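Local atomic coordinates of agarase (Pseudoalteromonas fuliginea, PDB entry 6XJ9), a protein that probably hydrolyses agarose, the galactan of red algal cell walls, as a glycoside hydrolase that also carries a CBM-like domain. Residues Gln62-Ser65 with Lys66-Tyr70; Lys539-Phe542 with Ser543-Met546; Thr723-Tyr727 with Asp728-Tyr732. All coordinates share one frame; numbering follows the deposited sequence.

Contact 1: residues Gln62-Ser65 with Lys66-Tyr70; sequences QFQS and KKNSY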
loop_
_atom_site.group_PDB
_atom_site.type_symbol
_atom_site.label_atom_id
_atom_site.label_comp_id
_atom_site.label_asym_id
_atom_site.label_seq_id
_atom_site.Cartn_x
_atom_site.Cartn_y
_atom_site.Cartn_z
ATOM N N GLN A 62 21.822 13.039 9.201
ATOM C CA GLN A 62 20.604 13.027 10.007
ATOM C C GLN A 62 20.050 14.444 10.095
ATOM O O GLN A 62 20.532 15.259 10.879
ATOM C CB GLN A 62 20.875 12.455 11.399
ATOM C CG GLN A 62 20.950 10.935 11.415
ATOM C CD GLN A 62 21.830 10.400 12.518
ATOM O OE1 GLN A 62 22.138 11.092 13.486
ATOM N NE2 GLN A 62 22.250 9.153 12.371
ATOM N N PHE A 63 19.057 14.732 9.243
ATOM C CA PHE A 63 18.408 16.030 9.198
ATOM C C PHE A 63 17.536 16.179 10.439
ATOM O O PHE A 63 16.718 15.316 10.730
ATOM C CB PHE A 63 17.515 16.158 7.956
ATOM C CG PHE A 63 18.221 16.089 6.623
ATOM C CD1 PHE A 63 18.792 17.225 6.062
ATOM C CD2 PHE A 63 18.291 14.895 5.918
ATOM C CE1 PHE A 63 19.437 17.161 4.831
ATOM C CE2 PHE A 63 18.933 14.830 4.691
ATOM C CZ PHE A 63 19.502 15.964 4.146
ATOM N N GLN A 64 17.727 17.274 11.177
ATOM C CA GLN A 64 16.974 17.469 12.406
ATOM C C GLN A 64 15.684 18.203 12.045
ATOM O O GLN A 64 15.417 19.294 12.540
ATOM C CB GLN A 64 17.833 18.192 13.450
ATOM C CG GLN A 64 19.142 17.474 13.772
ATOM C CD GLN A 64 20.035 18.284 14.683
ATOM O OE1 GLN A 64 20.253 19.479 14.486
ATOM N NE2 GLN A 64 20.567 17.627 15.703
ATOM N N SER A 65 14.886 17.557 11.183
ATOM C CA SER A 65 13.783 18.184 10.476
ATOM C C SER A 65 12.495 18.168 11.300
ATOM O O SER A 65 11.546 18.875 10.963
ATOM C CB SER A 65 13.596 17.558 9.108
ATOM O OG SER A 65 13.641 16.141 9.194
ATOM N N LYS A 66 12.464 17.378 12.379
ATOM C CA LYS A 66 11.343 17.429 13.305
ATOM C C LYS A 66 11.280 18.799 13.975
ATOM O O LYS A 66 10.209 19.387 14.077
ATOM C CB LYS A 66 11.407 16.326 14.367
ATOM C CG LYS A 66 10.143 16.159 15.210
ATOM C CD LYS A 66 10.217 14.976 16.151
ATOM C CE LYS A 66 8.883 14.534 16.719
ATOM N NZ LYS A 66 8.333 15.525 17.673
ATOM N N LYS A 67 12.431 19.286 14.446
ATOM C CA LYS A 67 12.504 20.498 15.250
ATOM C C LYS A 67 12.753 21.715 14.356
ATOM O O LYS A 67 12.439 22.841 14.731
ATOM C CB LYS A 67 13.587 20.332 16.329
ATOM C CG LYS A 67 13.967 21.595 17.103
ATOM C CD LYS A 67 12.888 22.151 18.043
ATOM C CE LYS A 67 13.462 23.098 19.081
ATOM N NZ LYS A 67 12.413 23.749 19.908
ATOM N N ASN A 68 13.315 21.486 13.165
ATOM C CA ASN A 68 13.751 22.586 12.321
ATOM C C ASN A 68 13.117 22.427 10.946
ATOM O O ASN A 68 13.264 21.376 10.329
ATOM C CB ASN A 68 15.275 22.616 12.201
ATOM C CG ASN A 68 15.971 22.626 13.545
ATOM O OD1 ASN A 68 16.129 23.680 14.155
ATOM N ND2 ASN A 68 16.370 21.462 14.024
ATOM N N SER A 69 12.425 23.476 10.488
ATOM C CA SER A 69 11.606 23.431 9.285
ATOM C C SER A 69 12.493 23.493 8.047
ATOM O O SER A 69 12.035 23.199 6.946
ATOM C CB SER A 69 10.571 24.526 9.271
ATOM O OG SER A 69 11.187 25.803 9.420
ATOM N N TYR A 70 13.748 23.907 8.243
ATOM C CA TYR A 70 14.764 23.830 7.208
ATOM C C TYR A 70 16.005 23.148 7.784
ATOM O O TYR A 70 16.529 23.585 8.805
ATOM C CB TYR A 70 15.110 25.220 6.656
ATOM C CG TYR A 70 16.176 25.203 5.587
ATOM C CD1 TYR A 70 15.836 25.041 4.253
ATOM C CD2 TYR A 70 17.524 25.310 5.909
ATOM C CE1 TYR A 70 16.801 24.991 3.260
ATOM C CE2 TYR A 70 18.507 25.263 4.927
ATOM C CZ TYR A 70 18.140 25.106 3.598
ATOM O OH TYR A 70 19.087 25.083 2.620
#
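The turn between strand 58-63 and strand 70-75 of the CBM-like domain is closed by Asn-68, which reaches back to the carbonyl of Gln-64. Asn-68 ND2 donates to Gln-64 O at 2.8 Å and 162°, with the acceptor almost within the plane of the asparagine amide and the donor in the carbonyl plane. Asn-68 N gives the same oxygen a second, weak bond. Both donors can face one acceptor because Asn-68 CG stands beside its own backbone N (chi1 -53°), and the short side chain carries its amide N-H to the carbonyl next to the backbone N-H.

Gln-64 is the centre of an inverse gamma turn, marked by a weak bond from Ser-65 N to Phe-63 O; here the chain leaves the strand and starts to turn back. The side chains of Lys-66 and Lys-67 lead away from the turn, as suits long charged chains at the surface. The small Ser-65 is buried: its OG bonds to His-197 O, while Lys-66 N binds Asp-198 OD1, tying the turn to the residues just before strand 199-210. Across the bend, Ser-65 CA makes a CH...O contact with Asn-68 O at 3.2 Å.

Contact 2: residues Lys539-Phe542 with Ser543-Met546; sequences KAEF and SRLM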
loop_
_atom_site.group_PDB
_atom_site.type_symbol
_atom_site.label_atom_id
_atom_site.label_comp_id
_atom_site.label_asym_id
_atom_site.label_seq_id
_atom_site.Cartn_x
_atom_site.Cartn_y
_atom_site.Cartn_z
ATOM N N LYS A 539 -4.033 55.033 -2.343
ATOM C CA LYS A 539 -3.018 56.001 -1.957
ATOM C C LYS A 539 -3.665 57.155 -1.184
ATOM O O LYS A 539 -3.145 57.591 -0.160
ATOM C CB LYS A 539 -2.196 56.469 -3.165
ATOM C CG LYS A 539 -1.326 57.701 -2.913
ATOM C CD LYS A 539 -0.291 57.528 -1.800
ATOM C CE LYS A 539 0.610 58.732 -1.608
ATOM N NZ LYS A 539 1.347 59.084 -2.848
ATOM N N ALA A 540 -4.821 57.624 -1.661
ATOM C CA ALA A 540 -5.571 58.652 -0.952
ATOM C C ALA A 540 -5.831 58.218 0.493
ATOM O O ALA A 540 -5.761 59.050 1.399
ATOM C CB ALA A 540 -6.848 58.979 -1.687
ATOM N N GLU A 541 -6.074 56.915 0.710
ATOM C CA GLU A 541 -6.275 56.415 2.066
ATOM C C GLU A 541 -4.964 56.428 2.850
ATOM O O GLU A 541 -4.964 56.790 4.020
ATOM C CB GLU A 541 -6.940 55.036 2.118
ATOM C CG GLU A 541 -7.171 54.518 3.536
ATOM C CD GLU A 541 -8.248 55.232 4.345
ATOM O OE1 GLU A 541 -8.845 56.209 3.832
ATOM O OE2 GLU A 541 -8.484 54.825 5.495
ATOM N N PHE A 542 -3.863 56.011 2.210
ATOM C CA PHE A 542 -2.556 55.995 2.849
ATOM C C PHE A 542 -2.164 57.413 3.286
ATOM O O PHE A 542 -1.596 57.607 4.358
ATOM C CB PHE A 542 -1.505 55.383 1.916
ATOM C CG PHE A 542 -1.585 53.888 1.682
ATOM C CD1 PHE A 542 -2.517 53.095 2.331
ATOM C CD2 PHE A 542 -0.673 53.265 0.840
ATOM C CE1 PHE A 542 -2.558 51.723 2.120
ATOM C CE2 PHE A 542 -0.721 51.894 0.622
ATOM C CZ PHE A 542 -1.659 51.123 1.272
ATOM N N SER A 543 -2.458 58.404 2.439
ATOM C CA SER A 543 -2.188 59.800 2.761
ATOM C C SER A 543 -2.955 60.217 4.015
ATOM O O SER A 543 -2.395 60.881 4.883
ATOM C CB SER A 543 -2.518 60.681 1.590
ATOM O OG SER A 543 -1.570 60.502 0.546
ATOM N N ARG A 544 -4.232 59.805 4.101
ATOM C CA ARG A 544 -5.116 60.128 5.212
ATOM C C ARG A 544 -4.508 59.646 6.530
ATOM O O ARG A 544 -4.432 60.416 7.487
ATOM C CB ARG A 544 -6.515 59.557 4.948
ATOM C CG ARG A 544 -7.616 60.123 5.834
ATOM C CD ARG A 544 -8.963 59.440 5.698
ATOM N NE ARG A 544 -9.017 58.051 6.156
ATOM C CZ ARG A 544 -8.965 57.639 7.424
ATOM N NH1 ARG A 544 -9.032 56.346 7.696
ATOM N NH2 ARG A 544 -8.829 58.508 8.414
ATOM N N LEU A 545 -4.021 58.391 6.543
ATOM C CA LEU A 545 -3.567 57.708 7.748
ATOM C C LEU A 545 -2.254 58.290 8.257
ATOM O O LEU A 545 -2.033 58.350 9.470
ATOM C CB LEU A 545 -3.414 56.205 7.476
ATOM C CG LEU A 545 -4.725 55.446 7.286
ATOM C CD1 LEU A 545 -4.484 54.039 6.745
ATOM C CD2 LEU A 545 -5.499 55.395 8.593
ATOM N N MET A 546 -1.362 58.661 7.331
ATOM C CA MET A 546 -0.065 59.196 7.714
ATOM C C MET A 546 -0.202 60.630 8.245
ATOM O O MET A 546 0.511 61.016 9.169
ATOM C CB MET A 546 0.917 59.138 6.539
ATOM C CG MET A 546 1.355 57.711 6.198
ATOM S SD MET A 546 2.191 56.901 7.597
ATOM C CE MET A 546 0.850 55.958 8.325
#
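Glu-541 sets its two carboxylate oxygens at the edge of the Arg-544 guanidinium on helix 537-550, with the carboxylate plane turned 52° from that of the guanidinium. The carboxylate lies along the NE side of the guanidinium, and each oxygen takes its own nitrogen. Arg-544 NE donates to Glu-541 OE1 at 3.0 Å, within the guanidinium plane but from above the carboxylate plane. Arg-544 NH1 holds Glu-541 OE2 at 2.7 Å, this time on the syn side and tilted somewhat out of both planes. This two-pronged i to i+3 salt bridge fixes the rotation of both groups.

Each side chain has CG anti to its backbone N, and the two then run side by side; a bend in glutamate (chi2 71°) and another in arginine (chi3 66°) bring their ends together. Exchanging Glu-541 for an alanine would probably leave the guanidinium of Arg-544 without its acid mate and free to swing.

The backbone repeats the i to i+4 bonds of an alpha helix, from Ser-543 N to Lys-539 O (2.8 Å) through Met-546 N to Phe-542 O (3.2 Å). One turn apart on a buried flank, Lys-539 CE lies 3.5 Å from Ser-543 OG. Their polar ends are satisfied elsewhere: Lys-539 NZ by the carbonyls of Leu-529, Arg-531 and Phe-570, and Ser-543 OG by Asp-571 OD1. A lysine suits this place because its long, flexible chain ends in three N-H that can serve several carbonyls.

Apolar residues carry the helix into its surroundings: Phe-542 and Met-546 rest on Leu-590 and Leu-545 on Ala-593 of helix 584-609, while Met-546 also packs against Trp-567 and Phe-570 of helix 567-572 and Leu-556 and Trp-560 of helix 553-560.

Contact 3: residues Thr723-Tyr727 with Asp728-Tyr732; sequences TGRAY and DGENY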
loop_
_atom_site.group_PDB
_atom_site.type_symbol
_atom_site.label_atom_id
_atom_site.label_comp_id
_atom_site.label_asym_id
_atom_site.label_seq_id
_atom_site.Cartn_x
_atom_site.Cartn_y
_atom_site.Cartn_z
ATOM N N THR A 723 -0.305 15.262 -20.053
ATOM C CA THR A 723 0.345 16.197 -20.958
ATOM C C THR A 723 0.079 17.650 -20.559
ATOM O O THR A 723 0.272 18.574 -21.353
ATOM C CB THR A 723 -0.098 15.929 -22.396
ATOM O OG1 THR A 723 -1.521 15.875 -22.306
ATOM C CG2 THR A 723 0.448 14.621 -22.931
ATOM N N GLY A 724 -0.362 17.843 -19.316
ATOM C CA GLY A 724 -0.519 19.180 -18.772
ATOM C C GLY A 724 -1.964 19.654 -18.859
ATOM O O GLY A 724 -2.613 19.496 -19.886
ATOM N N ARG A 725 -2.473 20.211 -17.756
ATOM C CA ARG A 725 -3.707 20.970 -17.849
ATOM C C ARG A 725 -3.478 22.144 -18.806
ATOM O O ARG A 725 -2.389 22.711 -18.824
ATOM C CB ARG A 725 -4.212 21.375 -16.462
ATOM C CG ARG A 725 -3.441 22.521 -15.833
ATOM C CD ARG A 725 -3.993 22.859 -14.471
ATOM N NE ARG A 725 -3.375 24.060 -13.928
ATOM C CZ ARG A 725 -3.625 24.525 -12.711
ATOM N NH1 ARG A 725 -4.471 23.886 -11.920
ATOM N NH2 ARG A 725 -3.028 25.620 -12.288
ATOM N N ALA A 726 -4.508 22.467 -19.603
ATOM C CA ALA A 726 -4.475 23.451 -20.678
ATOM C C ALA A 726 -3.929 24.810 -20.230
ATOM O O ALA A 726 -3.169 25.446 -20.962
ATOM C CB ALA A 726 -5.859 23.593 -21.271
ATOM N N TYR A 727 -4.306 25.249 -19.026
ATOM C CA TYR A 727 -3.997 26.599 -18.568
ATOM C C TYR A 727 -2.490 26.844 -18.486
ATOM O O TYR A 727 -2.021 27.873 -18.961
ATOM C CB TYR A 727 -4.668 26.895 -17.222
ATOM C CG TYR A 727 -4.328 28.242 -16.632
ATOM C CD1 TYR A 727 -4.829 29.411 -17.180
ATOM C CD2 TYR A 727 -3.516 28.351 -15.514
ATOM C CE1 TYR A 727 -4.519 30.653 -16.648
ATOM C CE2 TYR A 727 -3.208 29.584 -14.958
ATOM C CZ TYR A 727 -3.704 30.739 -15.535
ATOM O OH TYR A 727 -3.398 31.961 -15.009
ATOM N N ASP A 728 -1.741 25.916 -17.869
ATOM C CA ASP A 728 -0.342 26.190 -17.569
ATOM C C ASP A 728 0.530 24.937 -17.619
ATOM O O ASP A 728 1.654 24.980 -17.135
ATOM C CB ASP A 728 -0.196 26.815 -16.176
ATOM C CG ASP A 728 -0.816 25.967 -15.071
ATOM O OD1 ASP A 728 -1.111 24.780 -15.322
ATOM O OD2 ASP A 728 -1.009 26.493 -13.968
ATOM N N GLY A 729 0.000 23.806 -18.109
ATOM C CA GLY A 729 0.838 22.627 -18.305
ATOM C C GLY A 729 1.119 21.798 -17.052
ATOM O O GLY A 729 1.849 20.813 -17.126
ATOM N N GLU A 730 0.523 22.175 -15.914
ATOM C CA GLU A 730 0.602 21.401 -14.681
ATOM C C GLU A 730 0.165 19.958 -14.974
ATOM O O GLU A 730 -0.932 19.738 -15.470
ATOM C CB GLU A 730 -0.304 22.072 -13.641
ATOM C CG GLU A 730 0.064 21.840 -12.184
ATOM C CD GLU A 730 -0.515 22.861 -11.199
ATOM O OE1 GLU A 730 -1.241 22.445 -10.261
ATOM O OE2 GLU A 730 -0.232 24.079 -11.350
ATOM N N ASN A 731 1.011 18.982 -14.630
ATOM C CA ASN A 731 0.794 17.592 -15.031
ATOM C C ASN A 731 1.077 16.641 -13.871
ATOM O O ASN A 731 1.706 15.600 -14.064
ATOM C CB ASN A 731 1.557 17.214 -16.314
ATOM C CG ASN A 731 3.067 17.339 -16.230
ATOM O OD1 ASN A 731 3.592 18.067 -15.386
ATOM N ND2 ASN A 731 3.778 16.625 -17.102
ATOM N N TYR A 732 0.549 16.977 -12.685
ATOM C CA TYR A 732 0.905 16.320 -11.432
ATOM C C TYR A 732 -0.031 15.165 -11.087
ATOM O O TYR A 732 -1.211 15.189 -11.435
ATOM C CB TYR A 732 0.667 17.258 -10.244
ATOM C CG TYR A 732 1.409 18.570 -10.225
ATOM C CD1 TYR A 732 2.511 18.795 -11.037
ATOM C CD2 TYR A 732 1.055 19.561 -9.317
ATOM C CE1 TYR A 732 3.210 19.988 -10.981
ATOM C CE2 TYR A 732 1.748 20.762 -9.252
ATOM C CZ TYR A 732 2.834 20.974 -10.086
ATOM O OH TYR A 732 3.530 22.149 -10.032
#
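Arg-725 meets Asp-728 and Glu-730 in a salt-bridge network inside a tight loop that follows strand 709-714. Among the charged bonds, Arg-725 NE gives to Asp-728 OD1 and NH2 to OD2, both at 2.8 Å and both on the syn side of the carboxylate, whose plane is only 18° from that of the guanidinium. Glu-730 adds charge differently: OE2 sits over one guanidinium face, 3.3 Å from Arg-725 NH2, with no N-H aimed at it. A straight arginine chain beyond chi1 of 76° reaches both acids.

Backbone bonds close the reversal. Arg-725 N binds Glu-730 O at 2.8 Å, and Gly-729 N binds Arg-725 O at 2.7 Å. An Asx turn adds Glu-730 N to Asp-728 OD1 at 3.1 Å, from the face opposite Arg-725 NE.

Close packing explains the glycines. Gly-724 CA lies 3.3 Å from Gly-729 O, and a side chain on Gly-724 would strike Gly-729 CA; Gly-729 has positive phi.

Two acids thus share one arginine, with Arg-158 as a distant, weak second partner, and the arginine would probably favour the ionised form of both and ease the repulsion between them while it holds the loop's shape.

How the contacts relate
All three contacts are local, each made within one short run of chain, and they follow one another in sequence without touching. Contact 1 belongs to the CBM-like domain, yet its turn faces another part of the chain: Arg-650 NH2 bonds to Lys-66 O. Contact 2 lies on a helix far out, about 35 Å from the centre of the chain, whereas contact 3 is nearer the middle, at about 13 Å. Between centres, contact 1 is about 44 Å from contact 2 and about 33 Å from contact 3, and contacts 2 and 3 are about 42 Å apart. Contacts 2 and 3 both use an arginine that grips a carboxylate side-on, one in a helix, the other in a loop.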